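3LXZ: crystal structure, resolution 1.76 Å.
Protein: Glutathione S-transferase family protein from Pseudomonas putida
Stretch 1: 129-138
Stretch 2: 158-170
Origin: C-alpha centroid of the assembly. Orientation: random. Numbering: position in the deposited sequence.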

# COMPACT_ATOMS: atom_id res chain seq x y z
N ASP A 129 -13.85 0.16 8.81
CA ASP A 129 -12.83 0.42 7.77
C ASP A 129 -13.44 0.60 6.37
O ASP A 129 -13.03 1.49 5.61
CB ASP A 129 -11.76 -0.68 7.75
CG ASP A 129 -10.79 -0.58 8.90
OD1 ASP A 129 -10.69 0.47 9.56
OD2 ASP A 129 -10.07 -1.59 9.13
N LEU A 130 -14.41 -0.25 6.03
CA LEU A 130 -15.10 -0.16 4.73
C LEU A 130 -15.97 1.06 4.59
O LEU A 130 -15.95 1.75 3.56
CB LEU A 130 -15.90 -1.42 4.44
CG LEU A 130 -14.96 -2.55 4.03
CD1 LEU A 130 -15.61 -3.87 4.13
CD2 LEU A 130 -14.47 -2.28 2.62
N LEU A 131 -16.73 1.36 5.64
CA LEU A 131 -17.47 2.59 5.65
C LEU A 131 -16.53 3.79 5.42
O LEU A 131 -16.86 4.70 4.67
CB LEU A 131 -18.23 2.75 6.97
CG LEU A 131 -19.48 1.90 7.10
CD1 LEU A 131 -20.14 2.20 8.46
CD2 LEU A 131 -20.52 2.16 5.95
N ALA A 132 -15.37 3.79 6.06
CA ALA A 132 -14.47 4.93 5.87
C ALA A 132 -13.83 4.91 4.48
O ALA A 132 -13.62 5.96 3.85
CB ALA A 132 -13.39 4.97 6.99
N GLY A 133 -13.57 3.71 3.98
CA GLY A 133 -12.88 3.58 2.69
C GLY A 133 -13.78 4.02 1.56
O GLY A 133 -13.34 4.70 0.61
N PHE A 134 -15.04 3.62 1.64
CA PHE A 134 -16.04 4.05 0.66
C PHE A 134 -16.29 5.56 0.74
O PHE A 134 -16.46 6.21 -0.30
CB PHE A 134 -17.34 3.24 0.78
CG PHE A 134 -17.29 1.95 0.03
CD1 PHE A 134 -17.39 1.95 -1.36
CD2 PHE A 134 -17.09 0.73 0.68
CE1 PHE A 134 -17.32 0.75 -2.11
CE2 PHE A 134 -17.04 -0.49 -0.07
CZ PHE A 134 -17.14 -0.47 -1.46
N ALA A 135 -16.29 6.11 1.96
CA ALA A 135 -16.43 7.57 2.15
C ALA A 135 -15.27 8.32 1.49
O ALA A 135 -15.50 9.32 0.79
CB ALA A 135 -16.52 7.93 3.64
N THR A 136 -14.05 7.82 1.70
CA THR A 136 -12.82 8.35 1.07
C THR A 136 -12.89 8.34 -0.44
O THR A 136 -12.55 9.32 -1.12
CB THR A 136 -11.60 7.58 1.56
OG1 THR A 136 -11.41 7.80 2.96
CG2 THR A 136 -10.30 7.97 0.79
N LEU A 137 -13.34 7.23 -1.00
CA LEU A 137 -13.47 7.11 -2.45
C LEU A 137 -14.49 8.10 -3.02
O LEU A 137 -14.27 8.70 -4.10
CB LEU A 137 -13.80 5.65 -2.84
CG LEU A 137 -13.89 5.33 -4.33
CD1 LEU A 137 -12.62 5.73 -5.08
CD2 LEU A 137 -14.26 3.84 -4.58
N LYS A 138 -15.57 8.31 -2.30
CA LYS A 138 -16.62 9.22 -2.77
C LYS A 138 -16.13 10.65 -2.76
O LYS A 138 -16.41 11.42 -3.68
CB LYS A 138 -17.87 9.11 -1.90
CG LYS A 138 -19.04 9.98 -2.45
CD LYS A 138 -20.08 10.22 -1.36
CE LYS A 138 -20.60 8.90 -0.94
NZ LYS A 138 -21.21 8.22 -2.11
N MSE A 158 -7.88 -1.23 -10.06
CA MSE A 158 -8.04 -1.55 -8.64
C MSE A 158 -9.50 -1.39 -8.21
O MSE A 158 -10.03 -2.20 -7.44
CB MSE A 158 -7.12 -0.63 -7.82
CG MSE A 158 -7.18 -0.78 -6.32
SE MSE A 158 -6.43 -2.43 -5.63
CE MSE A 158 -4.59 -2.44 -6.30
N PHE A 159 -10.17 -0.35 -8.70
CA PHE A 159 -11.61 -0.18 -8.42
C PHE A 159 -12.45 -1.38 -8.88
O PHE A 159 -13.22 -1.92 -8.12
CB PHE A 159 -12.11 1.08 -9.13
CG PHE A 159 -13.63 1.26 -9.07
CD1 PHE A 159 -14.21 2.00 -8.03
CD2 PHE A 159 -14.45 0.70 -10.05
CE1 PHE A 159 -15.60 2.17 -7.96
CE2 PHE A 159 -15.85 0.90 -10.00
CZ PHE A 159 -16.41 1.60 -8.94
N CYS A 160 -12.31 -1.80 -10.12
CA CYS A 160 -13.31 -2.71 -10.63
C CYS A 160 -13.15 -4.13 -10.09
O CYS A 160 -14.11 -4.87 -10.04
CB CYS A 160 -13.40 -2.63 -12.15
SG CYS A 160 -12.15 -3.53 -12.93
N PHE A 161 -11.94 -4.49 -9.62
CA PHE A 161 -11.72 -5.79 -9.02
C PHE A 161 -11.59 -5.77 -7.49
O PHE A 161 -11.36 -6.84 -6.89
CB PHE A 161 -10.49 -6.48 -9.64
CG PHE A 161 -10.64 -6.81 -11.09
CD1 PHE A 161 -11.54 -7.80 -11.51
CD2 PHE A 161 -9.83 -6.20 -12.06
CE1 PHE A 161 -11.64 -8.12 -12.87
CE2 PHE A 161 -9.93 -6.53 -13.41
CZ PHE A 161 -10.84 -7.47 -13.82
N SER A 162 -11.77 -4.61 -6.86
CA SER A 162 -11.91 -4.56 -5.40
C SER A 162 -13.37 -4.30 -4.96
O SER A 162 -13.89 -4.93 -4.02
CB SER A 162 -11.05 -3.42 -4.83
OG SER A 162 -9.68 -3.65 -5.09
N VAL A 163 -14.00 -3.34 -5.61
CA VAL A 163 -15.31 -2.83 -5.16
C VAL A 163 -16.41 -3.90 -5.33
O VAL A 163 -17.32 -3.99 -4.49
CB VAL A 163 -15.67 -1.47 -5.81
CG1 VAL A 163 -17.09 -1.07 -5.49
CG2 VAL A 163 -14.71 -0.35 -5.28
N ASP A 164 -16.31 -4.73 -6.38
CA ASP A 164 -17.20 -5.91 -6.53
C ASP A 164 -17.11 -6.86 -5.34
O ASP A 164 -18.13 -7.25 -4.75
CB ASP A 164 -16.93 -6.68 -7.84
CG ASP A 164 -15.48 -7.24 -7.93
OD1 ASP A 164 -14.56 -6.65 -7.32
OD2 ASP A 164 -15.28 -8.27 -8.62
N LEU A 165 -15.88 -7.25 -4.97
CA LEU A 165 -15.71 -8.11 -3.82
C LEU A 165 -16.08 -7.45 -2.51
O LEU A 165 -16.62 -8.11 -1.61
CB LEU A 165 -14.28 -8.63 -3.77
CG LEU A 165 -13.86 -9.46 -4.98
CD1 LEU A 165 -12.49 -10.07 -4.69
CD2 LEU A 165 -14.90 -10.58 -5.33
N ALA A 166 -15.78 -6.15 -2.39
CA ALA A 166 -16.14 -5.43 -1.16
C ALA A 166 -17.65 -5.34 -0.99
O ALA A 166 -18.18 -5.47 0.11
CB ALA A 166 -15.52 -4.05 -1.14
N ASN A 167 -18.37 -5.12 -2.10
CA ASN A 167 -19.84 -5.05 -1.99
C ASN A 167 -20.47 -6.41 -1.67
O ASN A 167 -21.45 -6.47 -0.94
CB ASN A 167 -20.48 -4.42 -3.22
CG ASN A 167 -21.76 -3.66 -2.89
OD1 ASN A 167 -21.80 -2.85 -1.95
ND2 ASN A 167 -22.81 -3.90 -3.65
N ALA A 168 -19.86 -7.49 -2.16
CA ALA A 168 -20.31 -8.84 -1.78
C ALA A 168 -20.12 -9.06 -0.29
O ALA A 168 -21.06 -9.54 0.38
CB ALA A 168 -19.56 -9.90 -2.59
N VAL A 169 -18.94 -8.71 0.24
CA VAL A 169 -18.69 -8.76 1.68
C VAL A 169 -19.75 -7.94 2.38
O VAL A 169 -20.33 -8.39 3.37
CB VAL A 169 -17.26 -8.24 2.07
CG1 VAL A 169 -17.13 -7.95 3.58
CG2 VAL A 169 -16.20 -9.19 1.60
N GLY A 170 -19.98 -6.72 1.90
CA GLY A 170 -21.00 -5.86 2.51
C GLY A 170 -22.35 -6.57 2.62
O GLY A 170 -22.93 -6.68 3.71

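Both stretches are helical, and their axes run in roughly opposing directions, at 140° with a closest approach of 11.8 Å. Regular i to i+4 bonds carry the first helix throughout. The second is kinked: the N atoms of Asp164 and Leu165 lack bonds to the preceding turn, while Ser162 OG donates to Met158 O at 2.8 Å. The backbones come nearest at Leu130 and Ala166, whose CA atoms are 8.0 Å apart; the CA atoms of Leu137 and Phe159 lie 9.6 Å apart.

No hydrogen bond crosses between the helices; apolar packing alone joins them, burying 264 Å² in total. Phe134 contributes most, with 60 Å² covered. Its CA-to-CB bond points sideways, but with chi1 in m the ring end approaches the second helix, and its edge meets Val163 and Ala166: CE1 of Phe134 lies 3.8 Å from CG1 of Val163, and CZ of Phe134 3.9 Å from CB of Ala166. The small methyl of Ala166 suits this closest part of the register, also meeting Leu130 CD2 at 4.3 Å, while Leu130 CD1 reaches Val169 CG1 at 4.4 Å. One turn beyond Phe134, Leu137 points toward the partner and places CD2 3.9 Å from Phe159 CD1, at the ring edge, and 4.3 Å from Val163 CG2.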